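Long-range contacts in uncharacterized protein (Bacteroides ovatus, PDB 4DQA), which is of unknown function but probably binds carbohydrate through a concanavalin A-like lectin domain joined to a second beta-rich domain: residues F160-L168 and V291-K299; T229-T237 and G248-F256. All coordinates share one frame; numbering follows the deposited sequence. Where two conformers were deposited one is given.

Contact 1 (F160-L168 and V291-K299); sequences FSSFTYEAL and VARTENQLK
One threonine hydroxyl, T164 OG1, works both ways between strand 163-171 and the chain that leaves strand 282-289. This is the sheet of the concanavalin A-like domain, and the two strands are antiparallel neighbours in it. T164 OG1 donates to V291 O at 2.7 Å, in the carbonyl plane and on a lone pair. It also accepts from R293 N at 2.9 Å, with an N-H...O angle of 166°. Strand 163-171 pairs by backbone with strand 282-289. Past that strand's end the buried T164 hydroxyl makes the bonds to 291-293. With OG1 anti to its own carbonyl carbon (chi1 -57°), the methyl CG2 packs loosely against R293 CG and L298 CD2. The R293 side chain runs at about a right angle to that of T164, with R293 CG 3.5 Å from T164 OG1.

The chain then enters helix 295-300 through a capping box. T294 OG1 accepts from Q297 N, and Q297 OE1 accepts from T294 N. Q297 CB lies over the centre of one face of the R293 guanidinium.

The E166 side chain extends from the strand to helix 295-300. Its OE2 is held by W289 NE1 and by a salt bridge to R287. OE2 also accepts from a water that R293 NE donates to. The other oxygen, E166 OE1, touches L298 CD2 at 3.6 Å and accepts from a second water, which also bonds to L298 O.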
loop_
_atom_site.group_PDB
_atom_site.type_symbol
_atom_site.label_atom_id
_atom_site.label_comp_id
_atom_site.label_asym_id
_atom_site.label_seq_id
_atom_site.Cartn_x
_atom_site.Cartn_y
_atom_site.Cartn_z
ATOM N N PHE A 160 -20.129 -14.812 -0.042
ATOM C CA PHE A 160 -19.678 -13.596 -0.657
ATOM C C PHE A 160 -20.697 -13.205 -1.714
ATOM O O PHE A 160 -20.950 -13.959 -2.655
ATOM C CB PHE A 160 -18.314 -13.804 -1.301
ATOM C CG PHE A 160 -17.172 -13.983 -0.318
ATOM C CD1 PHE A 160 -16.986 -13.113 0.742
ATOM C CD2 PHE A 160 -16.266 -15.021 -0.482
ATOM C CE1 PHE A 160 -15.917 -13.276 1.629
ATOM C CE2 PHE A 160 -15.210 -15.190 0.409
ATOM C CZ PHE A 160 -15.031 -14.314 1.459
ATOM N N SER A 161 -21.295 -12.032 -1.560
ATOM C CA SER A 161 -22.148 -11.501 -2.601
ATOM C C SER A 161 -21.282 -10.645 -3.480
ATOM O O SER A 161 -20.888 -11.061 -4.564
ATOM C CB SER A 161 -23.351 -10.748 -2.017
ATOM O OG SER A 161 -22.938 -9.800 -1.053
ATOM N N SER A 162 -20.921 -9.462 -3.003
ATOM C CA SER A 162 -19.868 -8.700 -3.658
ATOM C C SER A 162 -18.528 -9.132 -3.077
ATOM O O SER A 162 -18.426 -9.451 -1.890
ATOM C CB SER A 162 -20.067 -7.214 -3.453
ATOM O OG SER A 162 -21.313 -6.831 -4.029
ATOM N N PHE A 163 -17.502 -9.192 -3.911
ATOM C CA PHE A 163 -16.211 -9.633 -3.410
ATOM C C PHE A 163 -15.088 -9.206 -4.328
ATOM O O PHE A 163 -15.313 -8.735 -5.450
ATOM C CB PHE A 163 -16.199 -11.155 -3.247
ATOM C CG PHE A 163 -16.157 -11.884 -4.548
ATOM C CD1 PHE A 163 -17.322 -12.127 -5.241
ATOM C CD2 PHE A 163 -14.948 -12.280 -5.098
ATOM C CE1 PHE A 163 -17.307 -12.771 -6.469
ATOM C CE2 PHE A 163 -14.923 -12.934 -6.335
ATOM C CZ PHE A 163 -16.110 -13.164 -7.010
ATOM N N THR A 164 -13.880 -9.381 -3.805
ATOM C CA THR A 164 -12.637 -9.112 -4.528
ATOM C C THR A 164 -11.613 -10.163 -4.184
ATOM O O THR A 164 -11.432 -10.515 -3.010
ATOM C CB THR A 164 -12.057 -7.742 -4.133
ATOM O OG1 THR A 164 -13.022 -6.726 -4.379
ATOM C CG2 THR A 164 -10.797 -7.427 -4.928
ATOM N N TYR A 165 -10.929 -10.661 -5.210
ATOM C CA TYR A 165 -9.685 -11.402 -5.029
ATOM C C TYR A 165 -8.602 -10.497 -5.582
ATOM O O TYR A 165 -8.779 -9.939 -6.663
ATOM C CB TYR A 165 -9.619 -12.665 -5.891
ATOM C CG TYR A 165 -10.590 -13.796 -5.625
ATOM C CD1 TYR A 165 -11.389 -13.844 -4.491
ATOM C CD2 TYR A 165 -10.682 -14.856 -6.540
ATOM C CE1 TYR A 165 -12.251 -14.911 -4.265
ATOM C CE2 TYR A 165 -11.547 -15.921 -6.328
ATOM C CZ TYR A 165 -12.318 -15.957 -5.187
ATOM O OH TYR A 165 -13.184 -17.012 -4.961
ATOM N N GLU A 166 -7.471 -10.388 -4.908
ATOM C CA GLU A 166 -6.343 -9.653 -5.496
ATOM C C GLU A 166 -5.022 -10.212 -5.015
ATOM O O GLU A 166 -4.942 -10.830 -3.957
ATOM C CB GLU A 166 -6.391 -8.145 -5.270
ATOM C CG GLU A 166 -6.373 -7.747 -3.824
ATOM C CD GLU A 166 -6.314 -6.241 -3.603
ATOM O OE1 GLU A 166 -5.750 -5.536 -4.457
ATOM O OE2 GLU A 166 -6.790 -5.758 -2.539
ATOM N N ALA A 167 -3.995 -10.027 -5.829
ATOM C CA ALA A 167 -2.638 -10.458 -5.480
ATOM C C ALA A 167 -1.636 -9.795 -6.388
ATOM O O ALA A 167 -1.940 -9.448 -7.542
ATOM C CB ALA A 167 -2.499 -11.943 -5.631
ATOM N N LEU A 168 -0.410 -9.670 -5.891
ATOM C CA LEU A 168 0.762 -9.452 -6.744
ATOM C C LEU A 168 1.305 -10.834 -7.087
ATOM O O LEU A 168 1.504 -11.682 -6.195
ATOM C CB LEU A 168 1.849 -8.653 -6.028
ATOM C CG LEU A 168 1.480 -7.217 -5.712
ATOM C CD1 LEU A 168 2.376 -6.648 -4.595
ATOM C CD2 LEU A 168 1.530 -6.328 -6.946
ATOM N N VAL A 291 -16.235 -7.095 -0.286
ATOM C CA VAL A 291 -16.792 -6.005 -1.069
ATOM C C VAL A 291 -16.120 -5.991 -2.429
ATOM O O VAL A 291 -15.051 -6.613 -2.599
ATOM C CB VAL A 291 -16.532 -4.643 -0.398
ATOM C CG1 VAL A 291 -17.204 -4.613 0.962
ATOM C CG2 VAL A 291 -15.031 -4.347 -0.277
ATOM N N ALA A 292 -16.737 -5.307 -3.389
ATOM C CA ALA A 292 -16.098 -5.058 -4.669
ATOM C C ALA A 292 -15.233 -3.811 -4.504
ATOM O O ALA A 292 -15.748 -2.698 -4.355
ATOM C CB ALA A 292 -17.141 -4.843 -5.780
ATOM N N ARG A 293 -13.916 -3.983 -4.512
ATOM C CA ARG A 293 -13.045 -2.844 -4.389
ATOM C C ARG A 293 -13.103 -2.028 -5.675
ATOM O O ARG A 293 -13.141 -2.586 -6.778
ATOM C CB ARG A 293 -11.612 -3.317 -4.114
ATOM C CG ARG A 293 -11.445 -4.035 -2.784
ATOM C CD ARG A 293 -11.442 -3.063 -1.622
ATOM N NE ARG A 293 -10.118 -2.492 -1.467
ATOM C CZ ARG A 293 -9.804 -1.567 -0.569
ATOM N NH1 ARG A 293 -10.737 -1.056 0.216
ATOM N NH2 ARG A 293 -8.555 -1.143 -0.484
ATOM N N THR A 294 -13.099 -0.725 -5.545
ATOM C CA THR A 294 -13.155 0.125 -6.722
ATOM C C THR A 294 -11.786 0.101 -7.423
ATOM O O THR A 294 -10.771 -0.303 -6.826
ATOM C CB THR A 294 -13.481 1.571 -6.346
ATOM O OG1 THR A 294 -12.410 2.116 -5.575
ATOM C CG2 THR A 294 -14.792 1.670 -5.515
ATOM N N GLU A 295 -11.755 0.540 -8.683
ATOM C CA GLU A 295 -10.487 0.665 -9.422
ATOM C C GLU A 295 -9.491 1.505 -8.634
ATOM O O GLU A 295 -8.314 1.157 -8.545
ATOM C CB GLU A 295 -10.708 1.333 -10.780
ATOM C CG GLU A 295 -11.538 0.551 -11.733
ATOM C CD GLU A 295 -11.391 1.053 -13.162
ATOM O OE1 GLU A 295 -10.451 1.845 -13.423
ATOM O OE2 GLU A 295 -12.222 0.658 -14.013
ATOM N N ASN A 296 -9.955 2.615 -8.072
ATOM C CA ASN A 296 -9.078 3.489 -7.311
ATOM C C ASN A 296 -8.545 2.798 -6.065
ATOM O O ASN A 296 -7.383 2.955 -5.707
ATOM C CB ASN A 296 -9.778 4.782 -6.931
ATOM C CG ASN A 296 -9.941 5.706 -8.111
ATOM O OD1 ASN A 296 -9.213 5.604 -9.095
ATOM N ND2 ASN A 296 -10.893 6.619 -8.019
ATOM N N GLN A 297 -9.387 2.012 -5.410
ATOM C CA GLN A 297 -8.922 1.302 -4.218
ATOM C C GLN A 297 -7.899 0.245 -4.583
ATOM O O GLN A 297 -6.947 0.011 -3.841
ATOM C CB GLN A 297 -10.102 0.666 -3.476
ATOM C CG GLN A 297 -10.918 1.658 -2.693
ATOM C CD GLN A 297 -12.255 1.118 -2.226
ATOM O OE1 GLN A 297 -12.791 0.151 -2.757
ATOM N NE2 GLN A 297 -12.815 1.778 -1.209
ATOM N N LEU A 298 -8.096 -0.410 -5.714
ATOM C CA LEU A 298 -7.131 -1.398 -6.147
ATOM C C LEU A 298 -5.800 -0.732 -6.468
ATOM O O LEU A 298 -4.760 -1.204 -6.024
ATOM C CB LEU A 298 -7.641 -2.146 -7.369
ATOM C CG LEU A 298 -8.879 -3.014 -7.164
ATOM C CD1 LEU A 298 -9.390 -3.490 -8.506
ATOM C CD2 LEU A 298 -8.564 -4.199 -6.297
ATOM N N LYS A 299 -5.837 0.361 -7.224
ATOM C CA LYS A 299 -4.619 1.055 -7.652
ATOM C C LYS A 299 -3.812 1.586 -6.509
ATOM O O LYS A 299 -2.583 1.444 -6.502
ATOM C CB LYS A 299 -4.942 2.230 -8.564
ATOM C CG LYS A 299 -5.379 1.825 -9.918
ATOM C CD LYS A 299 -5.950 3.032 -10.648
ATOM C CE LYS A 299 -6.471 2.622 -12.013
ATOM N NZ LYS A 299 -7.224 3.722 -12.668
HETATM O O HOH W 1 -5.004 -2.947 -3.879
HETATM O O HOH W 2 -7.451 -3.066 -2.493
#

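Contact 2 (T229-T237 and G248-F256)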
loop_
_atom_site.group_PDB
_atom_site.type_symbol
_atom_site.label_atom_id
_atom_site.label_comp_id
_atom_site.label_asym_id
_atom_site.label_seq_id
_atom_site.Cartn_x
_atom_site.Cartn_y
_atom_site.Cartn_z
ATOM N N THR A 229 -13.131 -8.636 -9.356
ATOM C CA THR A 229 -14.177 -8.040 -8.527
ATOM C C THR A 229 -15.536 -8.471 -9.043
ATOM O O THR A 229 -15.707 -8.728 -10.236
ATOM C CB THR A 229 -14.124 -6.494 -8.492
ATOM O OG1 THR A 229 -14.420 -5.951 -9.785
ATOM C CG2 THR A 229 -12.762 -5.997 -8.010
ATOM N N TYR A 230 -16.499 -8.552 -8.141
ATOM C CA TYR A 230 -17.899 -8.674 -8.549
ATOM C C TYR A 230 -18.723 -7.793 -7.637
ATOM O O TYR A 230 -18.618 -7.887 -6.422
ATOM C CB TYR A 230 -18.378 -10.108 -8.406
ATOM C CG TYR A 230 -19.847 -10.337 -8.690
ATOM C CD1 TYR A 230 -20.434 -9.900 -9.870
ATOM C CD2 TYR A 230 -20.622 -11.051 -7.799
ATOM C CE1 TYR A 230 -21.772 -10.159 -10.147
ATOM C CE2 TYR A 230 -21.962 -11.314 -8.070
ATOM C CZ TYR A 230 -22.519 -10.872 -9.239
ATOM O OH TYR A 230 -23.843 -11.138 -9.489
ATOM N N ASP A 231 -19.507 -6.927 -8.260
ATOM C CA ASP A 231 -20.445 -6.047 -7.571
ATOM C C ASP A 231 -21.822 -6.664 -7.767
ATOM O O ASP A 231 -22.401 -6.549 -8.843
ATOM C CB ASP A 231 -20.377 -4.658 -8.199
ATOM C CG ASP A 231 -21.176 -3.617 -7.434
ATOM O OD1 ASP A 231 -22.368 -3.855 -7.132
ATOM O OD2 ASP A 231 -20.594 -2.549 -7.143
ATOM N N GLN A 232 -22.326 -7.335 -6.747
ATOM C CA GLN A 232 -23.553 -8.097 -6.924
ATOM C C GLN A 232 -24.778 -7.230 -7.281
ATOM O O GLN A 232 -25.564 -7.611 -8.144
ATOM C CB GLN A 232 -23.810 -8.973 -5.696
ATOM C CG GLN A 232 -25.143 -9.716 -5.727
ATOM C CD GLN A 232 -26.270 -8.893 -5.137
ATOM O OE1 GLN A 232 -26.081 -8.191 -4.139
ATOM N NE2 GLN A 232 -27.449 -8.974 -5.745
ATOM N N PRO A 233 -24.934 -6.051 -6.652
ATOM C CA PRO A 233 -26.100 -5.262 -7.057
ATOM C C PRO A 233 -26.073 -4.795 -8.508
ATOM O O PRO A 233 -27.131 -4.780 -9.154
ATOM C CB PRO A 233 -26.053 -4.046 -6.112
ATOM C CG PRO A 233 -25.345 -4.511 -4.936
ATOM C CD PRO A 233 -24.355 -5.569 -5.385
ATOM N N THR A 234 -24.920 -4.374 -9.014
ATOM C CA THR A 234 -24.876 -3.893 -10.385
ATOM C C THR A 234 -24.747 -5.053 -11.344
ATOM O O THR A 234 -25.030 -4.924 -12.542
ATOM C CB THR A 234 -23.729 -2.937 -10.649
ATOM O OG1 THR A 234 -22.486 -3.643 -10.507
ATOM C CG2 THR A 234 -23.770 -1.752 -9.698
ATOM N N GLY A 235 -24.253 -6.174 -10.824
ATOM C CA GLY A 235 -23.992 -7.352 -11.639
ATOM C C GLY A 235 -22.653 -7.326 -12.356
ATOM O O GLY A 235 -22.296 -8.278 -13.052
ATOM N N LYS A 236 -21.886 -6.248 -12.195
ATOM C CA LYS A 236 -20.653 -6.084 -12.955
ATOM C C LYS A 236 -19.499 -6.794 -12.302
ATOM O O LYS A 236 -19.303 -6.736 -11.089
ATOM C CB LYS A 236 -20.290 -4.613 -13.115
ATOM C CG LYS A 236 -21.357 -3.833 -13.874
ATOM C CD LYS A 236 -21.015 -2.352 -13.949
ATOM C CE LYS A 236 -19.835 -2.085 -14.889
ATOM N NZ LYS A 236 -19.563 -0.625 -15.082
ATOM N N THR A 237 -18.769 -7.515 -13.131
ATOM C CA THR A 237 -17.529 -8.153 -12.695
ATOM C C THR A 237 -16.407 -7.715 -13.612
ATOM O O THR A 237 -16.612 -7.447 -14.801
ATOM C CB THR A 237 -17.663 -9.703 -12.634
ATOM O OG1 THR A 237 -16.379 -10.320 -12.412
ATOM C CG2 THR A 237 -18.234 -10.259 -13.918
ATOM N N GLY A 248 -14.319 -7.725 -18.639
ATOM C CA GLY A 248 -15.470 -7.637 -17.784
ATOM C C GLY A 248 -16.597 -8.522 -18.250
ATOM O O GLY A 248 -16.609 -9.004 -19.393
ATOM N N SER A 249 -17.537 -8.739 -17.346
ATOM C CA SER A 249 -18.776 -9.417 -17.687
ATOM C C SER A 249 -19.898 -8.965 -16.758
ATOM O O SER A 249 -19.722 -8.034 -15.935
ATOM C CB SER A 249 -18.577 -10.933 -17.622
ATOM O OG SER A 249 -19.606 -11.587 -18.350
ATOM N N ASP A 250 -21.064 -9.577 -16.928
ATOM C CA ASP A 250 -22.230 -9.257 -16.132
ATOM C C ASP A 250 -22.821 -10.569 -15.697
ATOM O O ASP A 250 -23.086 -11.446 -16.522
ATOM C CB ASP A 250 -23.263 -8.446 -16.934
ATOM C CG ASP A 250 -22.746 -7.072 -17.322
ATOM O OD1 ASP A 250 -22.132 -6.954 -18.401
ATOM O OD2 ASP A 250 -22.925 -6.117 -16.530
ATOM N N TRP A 251 -23.008 -10.710 -14.399
ATOM C CA TRP A 251 -23.551 -11.924 -13.824
ATOM C C TRP A 251 -24.791 -11.579 -13.051
ATOM O O TRP A 251 -24.968 -10.433 -12.593
ATOM C CB TRP A 251 -22.566 -12.545 -12.846
ATOM C CG TRP A 251 -21.328 -13.085 -13.447
ATOM C CD1 TRP A 251 -21.139 -13.472 -14.738
ATOM C CD2 TRP A 251 -20.090 -13.312 -12.770
ATOM N NE1 TRP A 251 -19.856 -13.926 -14.909
ATOM C CE2 TRP A 251 -19.188 -13.834 -13.717
ATOM C CE3 TRP A 251 -19.649 -13.109 -11.458
ATOM C CZ2 TRP A 251 -17.879 -14.181 -13.398
ATOM C CZ3 TRP A 251 -18.347 -13.447 -11.138
ATOM C CH2 TRP A 251 -17.472 -13.971 -12.112
ATOM N N GLY A 252 -25.647 -12.577 -12.871
ATOM C CA GLY A 252 -26.881 -12.400 -12.138
ATOM C C GLY A 252 -26.856 -13.114 -10.804
ATOM O O GLY A 252 -27.851 -13.104 -10.098
ATOM N N ILE A 253 -25.727 -13.742 -10.459
ATOM C CA ILE A 253 -25.685 -14.572 -9.256
ATOM C C ILE A 253 -25.743 -13.734 -7.989
ATOM O O ILE A 253 -25.259 -12.596 -7.946
ATOM C CB ILE A 253 -24.417 -15.475 -9.182
ATOM C CG1 ILE A 253 -23.152 -14.624 -9.062
ATOM C CG2 ILE A 253 -24.345 -16.396 -10.394
ATOM C CD1 ILE A 253 -21.862 -15.403 -8.824
ATOM N N ASP A 254 -26.314 -14.313 -6.945
ATOM C CA ASP A 254 -26.438 -13.609 -5.686
ATOM C C ASP A 254 -25.130 -13.626 -4.912
ATOM O O ASP A 254 -24.947 -12.829 -3.987
ATOM C CB ASP A 254 -27.541 -14.231 -4.843
ATOM C CG ASP A 254 -28.932 -13.927 -5.390
ATOM O OD1 ASP A 254 -29.050 -13.067 -6.298
ATOM O OD2 ASP A 254 -29.900 -14.544 -4.904
ATOM N N GLY A 255 -24.234 -14.535 -5.296
ATOM C CA GLY A 255 -22.961 -14.693 -4.615
ATOM C C GLY A 255 -22.477 -16.130 -4.717
ATOM O O GLY A 255 -22.935 -16.904 -5.560
ATOM N N PHE A 256 -21.553 -16.497 -3.841
ATOM C CA PHE A 256 -21.077 -17.872 -3.822
ATOM C C PHE A 256 -20.578 -18.240 -2.425
ATOM O O PHE A 256 -20.212 -17.378 -1.618
ATOM C CB PHE A 256 -19.970 -18.109 -4.865
ATOM C CG PHE A 256 -18.612 -17.552 -4.478
ATOM C CD1 PHE A 256 -18.303 -16.211 -4.661
ATOM C CD2 PHE A 256 -17.625 -18.384 -3.956
ATOM C CE1 PHE A 256 -17.044 -15.726 -4.326
ATOM C CE2 PHE A 256 -16.372 -17.907 -3.631
ATOM C CZ PHE A 256 -16.087 -16.566 -3.806
HETATM O O HOH W 3 -28.118 -10.710 -7.935
HETATM O O HOH W 4 -24.995 -6.107 -14.721
#
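Y230 CG lies anti to the backbone N (chi1 175°), and W251 CG lies anti to its own carbonyl carbon (chi1 -68°). These turns bring the two rings together obliquely, with planes at 53°. W251 CE3 sits over one face of the tyrosine, toward its rim, 3.7 Å from Y230 CD1. Q232 CA lies over the opposite face. T237 CG2 is centred over the indole in a CH-pi contact, 3.7 Å from the centroid of the six-membered ring. The hydroxyl of T237 donates to T229 O and is also hydrogen-bonded to Y212.

The tyrosine OH donates to I253 O at 2.6 Å, in the carbonyl plane and on a lone pair. I253 CG1 packs against the same end of the ring.

Beside these rings the hairpin of strands 236-241 and 244-250 comes to its end. T237 and S249 form an antiparallel hydrogen-bonded pair. K236 and D250 form the adjacent non-hydrogen-bonded pair. W251 N then donates to G235 O at 2.9 Å. G235 and K236 face D231 as a G1 beta bulge. The Asx motif at D231 lies in the turn, and the ST turn at T234 runs into the bulge. One water joins T234 O to D250 OD2, and another joins Q232 NE2 to D254 OD1.

The chemistry is mixed. Backbone bonds hold the hairpin end. Beyond the strand pairs, W251 N to G235 O, the Y230 OH bond, apolar packing and a bridging water join 251-254 to the turn. The Y230 OH bond anchors the far end of the ring; Q232 CA and W251 on its two faces probably limit its rotation.

Within the concanavalin A-like domain the chain first runs through 160-168, on strand 163-171. It reaches 229-237 next, where strand 223-231 turns into strand 236-241. It reaches 248-256 at the end of strand 244-250, and contact 2 closes a short loop. Only at 291-299 does contact 1 close its much longer one, so contact 2 is nested inside contact 1. Strands 163-171 and 223-231 are sheet neighbours. The two contacts also touch: F160 O and F256 N probably form a hydrogen bond, as do S162 OG and Q232 N. Contact 1 ties the segment leading into helix 295-300 to the sheet. Contact 2 ties the irregular chain after strand 244-250 to the 231-236 turn.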